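Local coordinates for glycosyl hydrolases family 2, sugar binding domain protein (Bacteroides uniformis str. 3978 T3 ii, PDB 6D1P) that is a gut-bacterial beta-glucuronidase of glycoside hydrolase family 2, and so probably hydrolyses O-glycosidic bonds that link glucuronic acid to other groups, at residues Thr692-Gly696 / Lys697-Asp701; Ser551-Ile554 / Arg555-Asp558. All blocks are in the same frame, centred on the assembly; numbering follows the deposited sequence.

Contact 1 of 2, residues Thr692-Gly696 / Lys697-Asp701; sequences TGYDG and KLRLD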
loop_
_atom_site.group_PDB
_atom_site.type_symbol
_atom_site.label_atom_id
_atom_site.label_comp_id
_atom_site.label_asym_id
_atom_site.label_seq_id
_atom_site.Cartn_x
_atom_site.Cartn_y
_atom_site.Cartn_z
ATOM N N THR A 692 -1.878 -52.544 9.963
ATOM C CA THR A 692 -2.532 -53.185 8.840
ATOM C C THR A 692 -4.021 -53.295 9.138
ATOM O O THR A 692 -4.425 -53.760 10.210
ATOM C CB THR A 692 -1.918 -54.560 8.550
ATOM O OG1 THR A 692 -0.534 -54.391 8.215
ATOM C CG2 THR A 692 -2.635 -55.224 7.387
ATOM N N GLY A 693 -4.827 -52.823 8.207
ATOM C CA GLY A 693 -6.263 -52.907 8.309
ATOM C C GLY A 693 -6.736 -53.919 7.293
ATOM O O GLY A 693 -6.142 -54.068 6.218
ATOM N N TYR A 694 -7.799 -54.625 7.644
ATOM C CA TYR A 694 -8.341 -55.667 6.796
ATOM C C TYR A 694 -9.758 -55.271 6.428
ATOM O O TYR A 694 -10.562 -54.949 7.310
ATOM C CB TYR A 694 -8.306 -57.016 7.516
ATOM C CG TYR A 694 -6.955 -57.332 8.130
ATOM C CD1 TYR A 694 -5.981 -58.029 7.403
ATOM C CD2 TYR A 694 -6.646 -56.929 9.434
ATOM C CE1 TYR A 694 -4.738 -58.327 7.961
ATOM C CE2 TYR A 694 -5.407 -57.220 10.000
ATOM C CZ TYR A 694 -4.454 -57.923 9.259
ATOM O OH TYR A 694 -3.219 -58.216 9.821
ATOM N N ASP A 695 -10.041 -55.237 5.130
ATOM C CA ASP A 695 -11.411 -55.138 4.638
ATOM C C ASP A 695 -11.583 -56.287 3.652
ATOM O O ASP A 695 -11.206 -56.173 2.479
ATOM C CB ASP A 695 -11.706 -53.781 3.997
ATOM C CG ASP A 695 -13.177 -53.644 3.576
ATOM O OD1 ASP A 695 -14.064 -54.025 4.377
ATOM O OD2 ASP A 695 -13.449 -53.171 2.448
ATOM N N GLY A 696 -12.135 -57.396 4.138
ATOM C CA GLY A 696 -12.211 -58.601 3.340
ATOM C C GLY A 696 -10.825 -59.009 2.899
ATOM O O GLY A 696 -9.988 -59.369 3.733
ATOM N N LYS A 697 -10.557 -58.915 1.598
ATOM C CA LYS A 697 -9.249 -59.257 1.060
ATOM C C LYS A 697 -8.329 -58.052 0.874
ATOM O O LYS A 697 -7.139 -58.244 0.588
ATOM C CB LYS A 697 -9.416 -60.005 -0.264
ATOM C CG LYS A 697 -9.770 -61.476 -0.074
ATOM C CD LYS A 697 -10.512 -62.030 -1.272
ATOM C CE LYS A 697 -11.853 -61.337 -1.470
ATOM N NZ LYS A 697 -12.006 -60.922 -2.895
ATOM N N LEU A 698 -8.826 -56.827 1.062
ATOM C CA LEU A 698 -7.978 -55.641 0.968
ATOM C C LEU A 698 -7.108 -55.584 2.219
ATOM O O LEU A 698 -7.619 -55.454 3.335
ATOM C CB LEU A 698 -8.827 -54.376 0.814
ATOM C CG LEU A 698 -10.117 -54.470 -0.020
ATOM C CD1 LEU A 698 -10.908 -53.161 -0.002
ATOM C CD2 LEU A 698 -9.859 -54.935 -1.458
ATOM N N ARG A 699 -5.801 -55.738 2.047
ATOM C CA ARG A 699 -4.847 -55.502 3.124
ATOM C C ARG A 699 -4.333 -54.080 2.952
ATOM O O ARG A 699 -3.710 -53.757 1.939
ATOM C CB ARG A 699 -3.702 -56.517 3.120
ATOM C CG ARG A 699 -2.385 -55.936 3.657
ATOM C CD ARG A 699 -1.587 -56.909 4.530
ATOM N NE ARG A 699 -0.196 -56.471 4.701
ATOM C CZ ARG A 699 0.545 -56.693 5.791
ATOM N NH1 ARG A 699 0.027 -57.329 6.837
ATOM N NH2 ARG A 699 1.806 -56.257 5.849
ATOM N N LEU A 700 -4.630 -53.223 3.916
ATOM C CA LEU A 700 -4.153 -51.850 3.888
ATOM C C LEU A 700 -2.992 -51.694 4.867
ATOM O O LEU A 700 -2.868 -52.454 5.831
ATOM C CB LEU A 700 -5.290 -50.878 4.214
ATOM C CG LEU A 700 -6.124 -50.478 2.990
ATOM C CD1 LEU A 700 -7.054 -51.594 2.537
ATOM C CD2 LEU A 700 -6.922 -49.233 3.268
ATOM N N ASP A 701 -2.117 -50.728 4.598
ATOM C CA ASP A 701 -0.913 -50.572 5.397
ATOM C C ASP A 701 -0.653 -49.098 5.635
ATOM O O ASP A 701 -0.956 -48.261 4.786
ATOM C CB ASP A 701 0.325 -51.195 4.717
ATOM C CG ASP A 701 0.146 -52.674 4.395
ATOM O OD1 ASP A 701 -0.307 -53.435 5.279
ATOM O OD2 ASP A 701 0.463 -53.074 3.249
#
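Lys697 and Gly696 form the corner of a tight hairpin, a type II' turn running from Asp695 to Leu698. Gly696 has a positive phi (57°), easy for glycine and costly for a residue with a CB, while Lys697 sends its aliphatic chain and terminal ammonium away from the hairpin. Leu698 closes the turn: its N gives a hydrogen bond to Asp695 O at 2.8 Å, and its O accepts one from Asp695 N at 3.0 Å. Its side chain lies alongside that of Asp695, methyl CD1 3.5 Å from carboxylate OD2. Arg699 pairs with Tyr694 on the other face of the hairpin, but its chain bends at chi2 (141°) and carries the guanidinium across to Thr692, whose OG1 sits over one face of that flat group. Leu700 forms the next hydrogen-bonded pair with Gly693, and the bond from Leu700 N to Gly693 O, 2.9 Å, is nearly straight at 175°. Asp701, opposite Thr692, accepts a hydrogen bond from Thr692 OG1 on its OD1 at 3.1 Å; the same OD1 lies 3.1 Å from Arg699 NE, well out of the guanidinium plane, a salt bridge of charges alone. A valine at Thr692 would probably leave Asp701 OD1 without its hydroxyl donor and the carboxylate freer to turn. The hairpin joins strands 685-695 and 698-709 in a mixed sheet: strand 651-656 flanks the first through backbone bonds of Glu653 and Glu651, Tyr694 makes a cation-pi contact with Arg663, and Pro621 packs against Leu698 and Leu700.

Contact 2 of 2, residues Ser551-Ile554 / Arg555-Asp558; sequences SYII and RLFD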
loop_
_atom_site.group_PDB
_atom_site.type_symbol
_atom_site.label_atom_id
_atom_site.label_comp_id
_atom_site.label_asym_id
_atom_site.label_seq_id
_atom_site.Cartn_x
_atom_site.Cartn_y
_atom_site.Cartn_z
ATOM N N SER A 551 -3.947 -32.651 18.648
ATOM C CA SER A 551 -4.355 -33.703 19.569
ATOM C C SER A 551 -5.723 -33.412 20.152
ATOM O O SER A 551 -6.575 -34.311 20.256
ATOM C CB SER A 551 -3.327 -33.843 20.683
ATOM O OG SER A 551 -2.064 -34.169 20.137
ATOM N N TYR A 552 -5.957 -32.150 20.525
ATOM C CA TYR A 552 -7.247 -31.806 21.080
ATOM C C TYR A 552 -8.330 -31.903 20.018
ATOM O O TYR A 552 -9.359 -32.563 20.222
ATOM C CB TYR A 552 -7.221 -30.416 21.707
ATOM C CG TYR A 552 -8.598 -30.038 22.162
ATOM C CD1 TYR A 552 -9.164 -30.620 23.303
ATOM C CD2 TYR A 552 -9.373 -29.156 21.420
ATOM C CE1 TYR A 552 -10.465 -30.290 23.710
ATOM C CE2 TYR A 552 -10.668 -28.827 21.819
ATOM C CZ TYR A 552 -11.206 -29.391 22.965
ATOM O OH TYR A 552 -12.488 -29.056 23.339
ATOM N N ILE A 553 -8.108 -31.285 18.859
ATOM C CA ILE A 553 -9.215 -31.180 17.918
ATOM C C ILE A 553 -9.588 -32.543 17.354
ATOM O O ILE A 553 -10.738 -32.764 16.965
ATOM C CB ILE A 553 -8.901 -30.171 16.800
ATOM C CG1 ILE A 553 -10.208 -29.540 16.302
ATOM C CG2 ILE A 553 -8.159 -30.833 15.644
ATOM C CD1 ILE A 553 -10.879 -28.640 17.325
ATOM N N ILE A 554 -8.634 -33.472 17.296
ATOM C CA ILE A 554 -8.923 -34.803 16.772
ATOM C C ILE A 554 -9.942 -35.511 17.662
ATOM O O ILE A 554 -10.923 -36.092 17.183
ATOM C CB ILE A 554 -7.604 -35.588 16.639
ATOM C CG1 ILE A 554 -6.949 -35.241 15.295
ATOM C CG2 ILE A 554 -7.814 -37.087 16.819
ATOM C CD1 ILE A 554 -5.475 -35.471 15.265
ATOM N N ARG A 555 -9.742 -35.419 18.975
ATOM C CA ARG A 555 -10.699 -35.940 19.931
ATOM C C ARG A 555 -12.044 -35.238 19.813
ATOM O O ARG A 555 -13.096 -35.880 19.937
ATOM C CB ARG A 555 -10.135 -35.789 21.338
ATOM C CG ARG A 555 -8.976 -36.741 21.628
ATOM C CD ARG A 555 -8.288 -36.358 22.913
ATOM N NE ARG A 555 -7.402 -37.408 23.393
ATOM C CZ ARG A 555 -6.229 -37.713 22.841
ATOM N NH1 ARG A 555 -5.794 -37.053 21.768
ATOM N NH2 ARG A 555 -5.486 -38.680 23.359
ATOM N N LEU A 556 -12.036 -33.918 19.582
ATOM C CA LEU A 556 -13.296 -33.184 19.482
ATOM C C LEU A 556 -14.071 -33.613 18.252
ATOM O O LEU A 556 -15.291 -33.818 18.323
ATOM C CB LEU A 556 -13.053 -31.668 19.461
ATOM C CG LEU A 556 -14.258 -30.698 19.410
ATOM C CD1 LEU A 556 -13.859 -29.322 19.955
ATOM C CD2 LEU A 556 -14.845 -30.530 17.999
ATOM N N PHE A 557 -13.384 -33.746 17.110
ATOM C CA PHE A 557 -14.052 -34.225 15.905
ATOM C C PHE A 557 -14.551 -35.654 16.104
ATOM O O PHE A 557 -15.683 -35.992 15.736
ATOM C CB PHE A 557 -13.101 -34.178 14.707
ATOM C CG PHE A 557 -12.737 -32.791 14.239
ATOM C CD1 PHE A 557 -13.696 -31.803 14.108
ATOM C CD2 PHE A 557 -11.416 -32.497 13.893
ATOM C CE1 PHE A 557 -13.354 -30.524 13.651
ATOM C CE2 PHE A 557 -11.053 -31.242 13.437
ATOM C CZ PHE A 557 -12.018 -30.242 13.316
ATOM N N ASP A 558 -13.696 -36.507 16.672
ATOM C CA ASP A 558 -14.028 -37.905 16.934
ATOM C C ASP A 558 -15.323 -38.007 17.734
ATOM O O ASP A 558 -16.302 -38.617 17.291
ATOM C CB ASP A 558 -12.851 -38.550 17.684
ATOM C CG ASP A 558 -12.940 -40.065 17.762
ATOM O OD1 ASP A 558 -11.944 -40.670 18.194
ATOM O OD2 ASP A 558 -13.973 -40.659 17.398
HETATM O O HOH W 1 -2.937 -36.915 21.590
#
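Ile553 and Phe557, one helical turn apart, make the tightest side-chain fit here. CG1 of Ile553 rests over one face of the Phe557 ring, 3.4 Å from CE2, and the branched CG2 comes to the same CE2, at 3.7 Å, from the same side of the ring. With its CG1 turned anti to the backbone N (chi1 -151°), Ile553 also sends CD1 round to the Leu556 methyl CD1, 4.0 Å away. That single methyl fills the hollow between the isoleucine tip and Tyr552, touching ring atom CE2 and the hydroxyl OH, each at 3.7 Å; an apolar side chain suits it. Tyr552 OH bonds onward to Gly485 O.

Arg555 works differently. Its chain, extended from CG to NE, reaches back along the helix, and NH1 donates to Ser551 O at 3.2 Å, that oxygen lying at the edge of the guanidinium. NH2 forms a salt bridge with Glu642. Ser551 OG is hydrogen-bonded to Tyr626 OH and Met523 N; a water that accepts from Arg555 NH1 is a weak extra partner. Ile554 and Phe557 pack on Val612 of helix 609-617, and Asp558 OD2 is hydrogen-bonded to Tyr616 OH. Bonds from Leu556, Phe557 and Asp558 N to Tyr552, Ile553 and Ile554 O give the i to i+4 pattern of an alpha helix, here helix 550-564 of the TIM-barrel domain.

In the fold
Contact 2 comes first along the chain, within helix 550-564 of the family 2 TIM-barrel region; contact 1 follows at the hairpin between strands 685-695 and 698-709, in the DUF4982 domain. Their centres lie 25 Å apart and their nearest atoms about 17 Å, so they do not touch, though both sit on the same side of the chain's centre. The residues of contact 2 are buried, whereas the hairpin is at the surface. Two domains nonetheless meet close to the helix: Glu642 and Tyr646, on strand 641-647 of the DUF4982 domain, contact its residues. Contact 2 thus appears to lie where the barrel meets the domain that follows, and contact 1 on the latter's outer part.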